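Side-chain contacts in phenylalanine--tRNA ligase beta subunit (Pyrococcus horikoshii, PDB 2CXI), which forms, as the beta subunit with the alpha subunit, the enzyme that joins phenylalanine to tRNA(Phe) at the cost of ATP: residues A[9-14]-A[22-27]; A[13-18]-A[67-72]. All coordinates share one frame; numbering follows the deposited sequence.

Contact 1 of 2, residues A[9-14]-A[22-27]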
loop_
_atom_site.group_PDB
_atom_site.type_symbol
_atom_site.label_atom_id
_atom_site.label_comp_id
_atom_site.label_asym_id
_atom_site.label_seq_id
_atom_site.Cartn_x
_atom_site.Cartn_y
_atom_site.Cartn_z
ATOM N N SER A 9 -27.732 -23.113 30.760
ATOM C CA SER A 9 -26.756 -22.216 31.426
ATOM C C SER A 9 -26.278 -21.110 30.443
ATOM O O SER A 9 -25.962 -19.986 30.871
ATOM C CB SER A 9 -25.571 -23.011 32.027
ATOM O OG SER A 9 -24.767 -23.559 30.988
ATOM N N ASP A 10 -26.253 -21.416 29.148
ATOM C CA ASP A 10 -25.892 -20.380 28.142
ATOM C C ASP A 10 -26.957 -19.282 28.163
ATOM O O ASP A 10 -26.631 -18.110 28.251
ATOM C CB ASP A 10 -25.727 -20.994 26.758
ATOM C CG ASP A 10 -25.211 -20.011 25.716
ATOM O OD1 ASP A 10 -24.326 -19.205 26.046
ATOM O OD2 ASP A 10 -25.605 -20.016 24.520
ATOM N N LEU A 11 -28.250 -19.654 28.115
ATOM C CA LEU A 11 -29.335 -18.671 28.199
ATOM C C LEU A 11 -29.260 -17.810 29.455
ATOM O O LEU A 11 -29.385 -16.560 29.397
ATOM C CB LEU A 11 -30.671 -19.425 28.221
ATOM C CG LEU A 11 -31.536 -19.762 27.001
ATOM C CD1 LEU A 11 -31.361 -19.069 25.648
ATOM C CD2 LEU A 11 -32.021 -21.215 26.936
ATOM N N GLU A 12 -29.046 -18.461 30.598
ATOM C CA GLU A 12 -28.990 -17.780 31.881
ATOM C C GLU A 12 -27.784 -16.817 32.030
ATOM O O GLU A 12 -27.954 -15.738 32.601
ATOM C CB GLU A 12 -29.081 -18.800 33.040
ATOM C CG GLU A 12 -30.476 -19.454 32.998
ATOM C CD GLU A 12 -30.719 -20.575 33.989
ATOM O OE1 GLU A 12 -29.744 -21.197 34.493
ATOM O OE2 GLU A 12 -31.932 -20.826 34.271
ATOM N N ARG A 13 -26.611 -17.187 31.527
ATOM C CA ARG A 13 -25.477 -16.224 31.511
ATOM C C ARG A 13 -25.803 -15.027 30.631
ATOM O O ARG A 13 -25.481 -13.899 30.998
ATOM C CB ARG A 13 -24.131 -16.882 31.153
ATOM C CG ARG A 13 -23.987 -17.474 29.754
ATOM C CD ARG A 13 -22.536 -17.682 29.289
ATOM N NE ARG A 13 -22.459 -18.431 28.047
ATOM C CZ ARG A 13 -21.348 -19.028 27.612
ATOM N NH1 ARG A 13 -20.215 -18.950 28.320
ATOM N NH2 ARG A 13 -21.358 -19.700 26.472
ATOM N N LEU A 14 -26.509 -15.253 29.516
ATOM C CA LEU A 14 -26.905 -14.173 28.622
ATOM C C LEU A 14 -27.974 -13.236 29.230
ATOM O O LEU A 14 -27.879 -12.000 29.163
ATOM C CB LEU A 14 -27.347 -14.752 27.257
ATOM C CG LEU A 14 -26.265 -15.397 26.380
ATOM C CD1 LEU A 14 -26.950 -16.208 25.269
ATOM C CD2 LEU A 14 -25.322 -14.300 25.802
ATOM N N GLU A 22 -39.873 -24.763 35.833
ATOM C CA GLU A 22 -41.266 -24.319 35.842
ATOM C C GLU A 22 -41.399 -22.849 35.371
ATOM O O GLU A 22 -42.321 -22.518 34.636
ATOM C CB GLU A 22 -41.919 -24.535 37.225
ATOM C CG GLU A 22 -43.319 -23.938 37.323
ATOM C CD GLU A 22 -44.064 -24.312 38.613
ATOM O OE1 GLU A 22 -43.578 -25.160 39.366
ATOM O OE2 GLU A 22 -45.119 -23.730 38.856
ATOM N N GLU A 23 -40.474 -21.985 35.771
ATOM C CA GLU A 23 -40.451 -20.583 35.288
ATOM C C GLU A 23 -40.077 -20.479 33.784
ATOM O O GLU A 23 -40.613 -19.624 33.059
ATOM C CB GLU A 23 -39.479 -19.761 36.117
ATOM C CG GLU A 23 -39.981 -19.490 37.547
ATOM C CD GLU A 23 -38.950 -18.829 38.438
ATOM O OE1 GLU A 23 -37.763 -19.151 38.312
ATOM O OE2 GLU A 23 -39.355 -18.006 39.296
ATOM N N TRP A 24 -39.194 -21.369 33.336
ATOM C CA TRP A 24 -38.765 -21.451 31.918
ATOM C C TRP A 24 -39.926 -21.702 30.966
ATOM O O TRP A 24 -39.919 -21.257 29.820
ATOM C CB TRP A 24 -37.627 -22.470 31.727
ATOM C CG TRP A 24 -36.249 -21.782 31.822
ATOM C CD1 TRP A 24 -35.321 -21.880 32.833
ATOM C CD2 TRP A 24 -35.705 -20.855 30.874
ATOM N NE1 TRP A 24 -34.221 -21.088 32.556
ATOM C CE2 TRP A 24 -34.445 -20.415 31.378
ATOM C CE3 TRP A 24 -36.187 -20.290 29.677
ATOM C CZ2 TRP A 24 -33.637 -19.492 30.693
ATOM C CZ3 TRP A 24 -35.374 -19.376 28.979
ATOM C CH2 TRP A 24 -34.118 -18.975 29.511
ATOM N N GLU A 25 -40.946 -22.371 31.489
ATOM C CA GLU A 25 -42.156 -22.656 30.728
ATOM C C GLU A 25 -42.808 -21.372 30.317
ATOM O O GLU A 25 -43.287 -21.297 29.207
ATOM C CB GLU A 25 -43.165 -23.454 31.569
ATOM C CG GLU A 25 -42.669 -24.845 31.910
ATOM C CD GLU A 25 -42.840 -25.843 30.788
ATOM O OE1 GLU A 25 -43.535 -25.559 29.793
ATOM O OE2 GLU A 25 -42.257 -26.926 30.905
ATOM N N ASP A 26 -42.839 -20.375 31.195
ATOM C CA ASP A 26 -43.382 -19.051 30.811
ATOM C C ASP A 26 -42.413 -18.229 29.951
ATOM O O ASP A 26 -42.823 -17.487 29.050
ATOM C CB ASP A 26 -43.776 -18.231 32.052
ATOM C CG ASP A 26 -44.810 -18.970 32.917
ATOM O OD1 ASP A 26 -45.724 -19.602 32.358
ATOM O OD2 ASP A 26 -44.751 -19.012 34.138
ATOM N N LEU A 27 -41.128 -18.345 30.276
ATOM C CA LEU A 27 -40.090 -17.571 29.617
ATOM C C LEU A 27 -40.028 -17.820 28.118
ATOM O O LEU A 27 -39.901 -16.871 27.335
ATOM C CB LEU A 27 -38.724 -17.931 30.234
ATOM C CG LEU A 27 -38.112 -16.922 31.203
ATOM C CD1 LEU A 27 -39.071 -16.098 32.063
ATOM C CD2 LEU A 27 -36.981 -17.577 32.002
#
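The six-membered end of the Trp24 indole lies against Leu11. Leu11 CB and CG each come within 3.7 Å of Trp24 CH2, and Leu11 CD2 is 4.0 Å from the same carbon. Leu11 meets the ring obliquely, neither squarely over it nor in its plane. On the other side of that plane sits Leu27, one turn further along helix 21-30. Leu27 CD2 stands 3.6 Å above the plane of the Trp24 ring, over its centre. The indole is thus held between leucines of both helices.

The pyrrole side is polar. Trp24 NE1 donates to Glu12 OE2 at 2.9 Å, with an almost straight N-H...O angle of 176°. The oxygen lies in the plane of the indole. Seen from the acid, the donor comes on the anti side of OE2 but tilted 32° out of the carboxylate plane. Glu12 has CG beside its backbone N and anti to its carbonyl carbon (chi1 -66°), and the chain is extended beyond. This carries the carboxylate along the ring edge, with Glu12 CG 3.9 Å from Trp24 CZ2. The bond should fix the rotation of the indole. Glu12 OE2 also forms a salt bridge with Lys8 and accepts from the backbone N of Phe19, so this oxygen has three partners: two N-H donors and a lysine in a salt bridge. The lysine probably stabilises the charged carboxylate.

This is plain packing away from the predicted magnesium site. It joins helix 8-15 to helix 21-30 in the N-terminal part of this beta-subunit fragment. Phe19, from the connection between them, and Phe47, on strand 44-51, each pair edge-to-face with Trp24. Helix 62-72 completes the surroundings, with Ala62 against Leu11.

Contact 2 of 2, residues A[13-18]-A[67-72]; sequences RLIGRS and RQIKWA
Ile15 and Ile69 meet methyl to methyl, and the flat group beside both is the Trp24 indole of helix 21-30. Each sends its CD1 obliquely to the six-membered end of that ring, neither squarely over a face nor in plane with an edge. Both methyls lie on the same side of the indole plane. Between the isoleucines, Ile15 CD1 is 3.9 Å from Ile69 CG2 and 4.1 Å from Ile69 CD1. In Ile69 CG2 is anti to the backbone N, while CG1 is anti to the carbonyl carbon (chi1 -66°). These two branches receive the one methyl of Ile15.

Lys70 packs along the end of helix 8-15. Its CG is 3.8 Å from Ile15 CA, where the two backbones come closest. The chain then bends at chi3 (-71°), and Lys70 CD lies 3.6 Å from Leu14 O. Lys70 NZ makes a weak hydrogen bond of 3.3 Å to Leu14 O; its stronger partner is Glu256, through a salt bridge. A methionine in its place would probably leave Glu256 without its charged mate and the Leu14 carbonyl without this weak donor.

Gly16 leaves the helical conformation with a positive phi of 102°. A side chain there would press on the Ile15 carbonyl oxygen. The contact is apolar helix-to-helix packing: the C-terminal end of helix 8-15, which stops at Gly16, rests on helix 62-72 in the N-terminal helical group of the beta subunit.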
loop_
_atom_site.group_PDB
_atom_site.type_symbol
_atom_site.label_atom_id
_atom_site.label_comp_id
_atom_site.label_asym_id
_atom_site.label_seq_id
_atom_site.Cartn_x
_atom_site.Cartn_y
_atom_site.Cartn_z
ATOM N N ARG A 13 -26.611 -17.187 31.527
ATOM C CA ARG A 13 -25.477 -16.224 31.511
ATOM C C ARG A 13 -25.803 -15.027 30.631
ATOM O O ARG A 13 -25.481 -13.899 30.998
ATOM C CB ARG A 13 -24.131 -16.882 31.153
ATOM C CG ARG A 13 -23.987 -17.474 29.754
ATOM C CD ARG A 13 -22.536 -17.682 29.289
ATOM N NE ARG A 13 -22.459 -18.431 28.047
ATOM C CZ ARG A 13 -21.348 -19.028 27.612
ATOM N NH1 ARG A 13 -20.215 -18.950 28.320
ATOM N NH2 ARG A 13 -21.358 -19.700 26.472
ATOM N N LEU A 14 -26.509 -15.253 29.516
ATOM C CA LEU A 14 -26.905 -14.173 28.622
ATOM C C LEU A 14 -27.974 -13.236 29.230
ATOM O O LEU A 14 -27.879 -12.000 29.163
ATOM C CB LEU A 14 -27.347 -14.752 27.257
ATOM C CG LEU A 14 -26.265 -15.397 26.380
ATOM C CD1 LEU A 14 -26.950 -16.208 25.269
ATOM C CD2 LEU A 14 -25.322 -14.300 25.802
ATOM N N ILE A 15 -28.997 -13.826 29.861
ATOM C CA ILE A 15 -30.031 -13.032 30.517
ATOM C C ILE A 15 -29.477 -12.449 31.803
ATOM O O ILE A 15 -29.873 -11.369 32.193
ATOM C CB ILE A 15 -31.252 -13.955 30.890
ATOM C CG1 ILE A 15 -31.934 -14.447 29.573
ATOM C CG2 ILE A 15 -32.200 -13.203 31.801
ATOM C CD1 ILE A 15 -32.721 -15.739 29.747
ATOM N N GLY A 16 -28.603 -13.203 32.461
ATOM C CA GLY A 16 -27.867 -12.722 33.648
ATOM C C GLY A 16 -28.454 -13.259 34.960
ATOM O O GLY A 16 -27.997 -12.887 36.037
ATOM N N ARG A 17 -29.476 -14.125 34.864
ATOM C CA ARG A 17 -30.267 -14.575 36.050
ATOM C C ARG A 17 -30.580 -16.022 35.787
ATOM O O ARG A 17 -30.678 -16.382 34.617
ATOM C CB ARG A 17 -31.637 -13.920 35.911
ATOM C CG ARG A 17 -32.122 -13.225 37.018
ATOM C CD ARG A 17 -33.263 -12.326 36.614
ATOM N NE ARG A 17 -32.747 -10.983 36.461
ATOM C CZ ARG A 17 -33.416 -9.903 36.781
ATOM N NH1 ARG A 17 -34.665 -10.007 37.259
ATOM N NH2 ARG A 17 -32.855 -8.718 36.586
ATOM N N SER A 18 -30.841 -16.832 36.816
ATOM C CA SER A 18 -31.316 -18.193 36.562
ATOM C C SER A 18 -32.802 -18.330 36.934
ATOM O O SER A 18 -33.385 -17.469 37.611
ATOM C CB SER A 18 -30.467 -19.291 37.239
ATOM O OG SER A 18 -30.448 -19.067 38.619
ATOM N N ARG A 67 -32.236 -12.198 24.472
ATOM C CA ARG A 67 -32.470 -10.767 24.252
ATOM C C ARG A 67 -33.965 -10.484 24.445
ATOM O O ARG A 67 -34.331 -9.613 25.222
ATOM C CB ARG A 67 -31.984 -10.381 22.834
ATOM C CG ARG A 67 -31.951 -8.862 22.495
ATOM C CD ARG A 67 -31.125 -8.646 21.215
ATOM N NE ARG A 67 -31.686 -9.454 20.140
ATOM C CZ ARG A 67 -31.006 -10.009 19.140
ATOM N NH1 ARG A 67 -29.678 -9.851 19.013
ATOM N NH2 ARG A 67 -31.683 -10.717 18.243
ATOM N N GLN A 68 -34.831 -11.258 23.794
ATOM C CA GLN A 68 -36.261 -11.084 23.982
ATOM C C GLN A 68 -36.691 -11.175 25.417
ATOM O O GLN A 68 -37.484 -10.345 25.888
ATOM C CB GLN A 68 -37.061 -12.148 23.257
ATOM C CG GLN A 68 -38.008 -11.534 22.364
ATOM C CD GLN A 68 -37.255 -11.384 21.126
ATOM O OE1 GLN A 68 -37.400 -10.409 20.382
ATOM N NE2 GLN A 68 -36.366 -12.358 20.903
ATOM N N ILE A 69 -36.219 -12.213 26.089
ATOM C CA ILE A 69 -36.552 -12.393 27.507
ATOM C C ILE A 69 -36.085 -11.207 28.355
ATOM O O ILE A 69 -36.797 -10.784 29.267
ATOM C CB ILE A 69 -36.036 -13.755 28.004
ATOM C CG1 ILE A 69 -36.812 -14.864 27.293
ATOM C CG2 ILE A 69 -36.173 -13.905 29.557
ATOM C CD1 ILE A 69 -36.136 -16.267 27.449
ATOM N N LYS A 70 -34.883 -10.693 28.094
ATOM C CA LYS A 70 -34.396 -9.531 28.862
ATOM C C LYS A 70 -35.368 -8.348 28.721
ATOM O O LYS A 70 -35.663 -7.655 29.706
ATOM C CB LYS A 70 -32.967 -9.105 28.436
ATOM C CG LYS A 70 -31.852 -10.007 29.058
ATOM C CD LYS A 70 -30.455 -9.447 28.837
ATOM C CE LYS A 70 -30.035 -9.571 27.385
ATOM N NZ LYS A 70 -28.521 -9.338 27.313
ATOM N N TRP A 71 -35.848 -8.103 27.500
ATOM C CA TRP A 71 -36.834 -7.045 27.256
ATOM C C TRP A 71 -38.194 -7.360 27.898
ATOM O O TRP A 71 -38.817 -6.491 28.549
ATOM C CB TRP A 71 -36.970 -6.784 25.736
ATOM C CG TRP A 71 -36.196 -5.580 25.284
ATOM C CD1 TRP A 71 -36.704 -4.362 24.994
ATOM C CD2 TRP A 71 -34.773 -5.490 25.062
ATOM N NE1 TRP A 71 -35.689 -3.503 24.601
ATOM C CE2 TRP A 71 -34.496 -4.180 24.628
ATOM C CE3 TRP A 71 -33.698 -6.398 25.187
ATOM C CZ2 TRP A 71 -33.186 -3.732 24.343
ATOM C CZ3 TRP A 71 -32.394 -5.961 24.887
ATOM C CH2 TRP A 71 -32.156 -4.639 24.471
ATOM N N ALA A 72 -38.642 -8.599 27.769
ATOM C CA ALA A 72 -39.899 -9.011 28.413
ATOM C C ALA A 72 -39.861 -8.783 29.931
ATOM O O ALA A 72 -40.846 -8.355 30.530
ATOM C CB ALA A 72 -40.195 -10.463 28.103
#

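From the N terminus, strand 3-7 leads into helix 8-15, which serves both contacts. Contact 1 closes a short loop: seven residues separate 9-14 from 22-27. Contact 2 closes a long one, with 48 residues between 13-18 and 67-72, including the strands 33-41 and 44-51. Both loops start from the same stretch of helix 8-15; the longer one runs on past helix 21-30 to helix 62-72. Arg13 and Leu14 belong to both. The centres are 8 Å apart, and the two contacts touch directly: Glu12 CB is 3.3 Å from Arg17 O. Together they tie helices 8-15, 21-30 and 62-72 into one packed group.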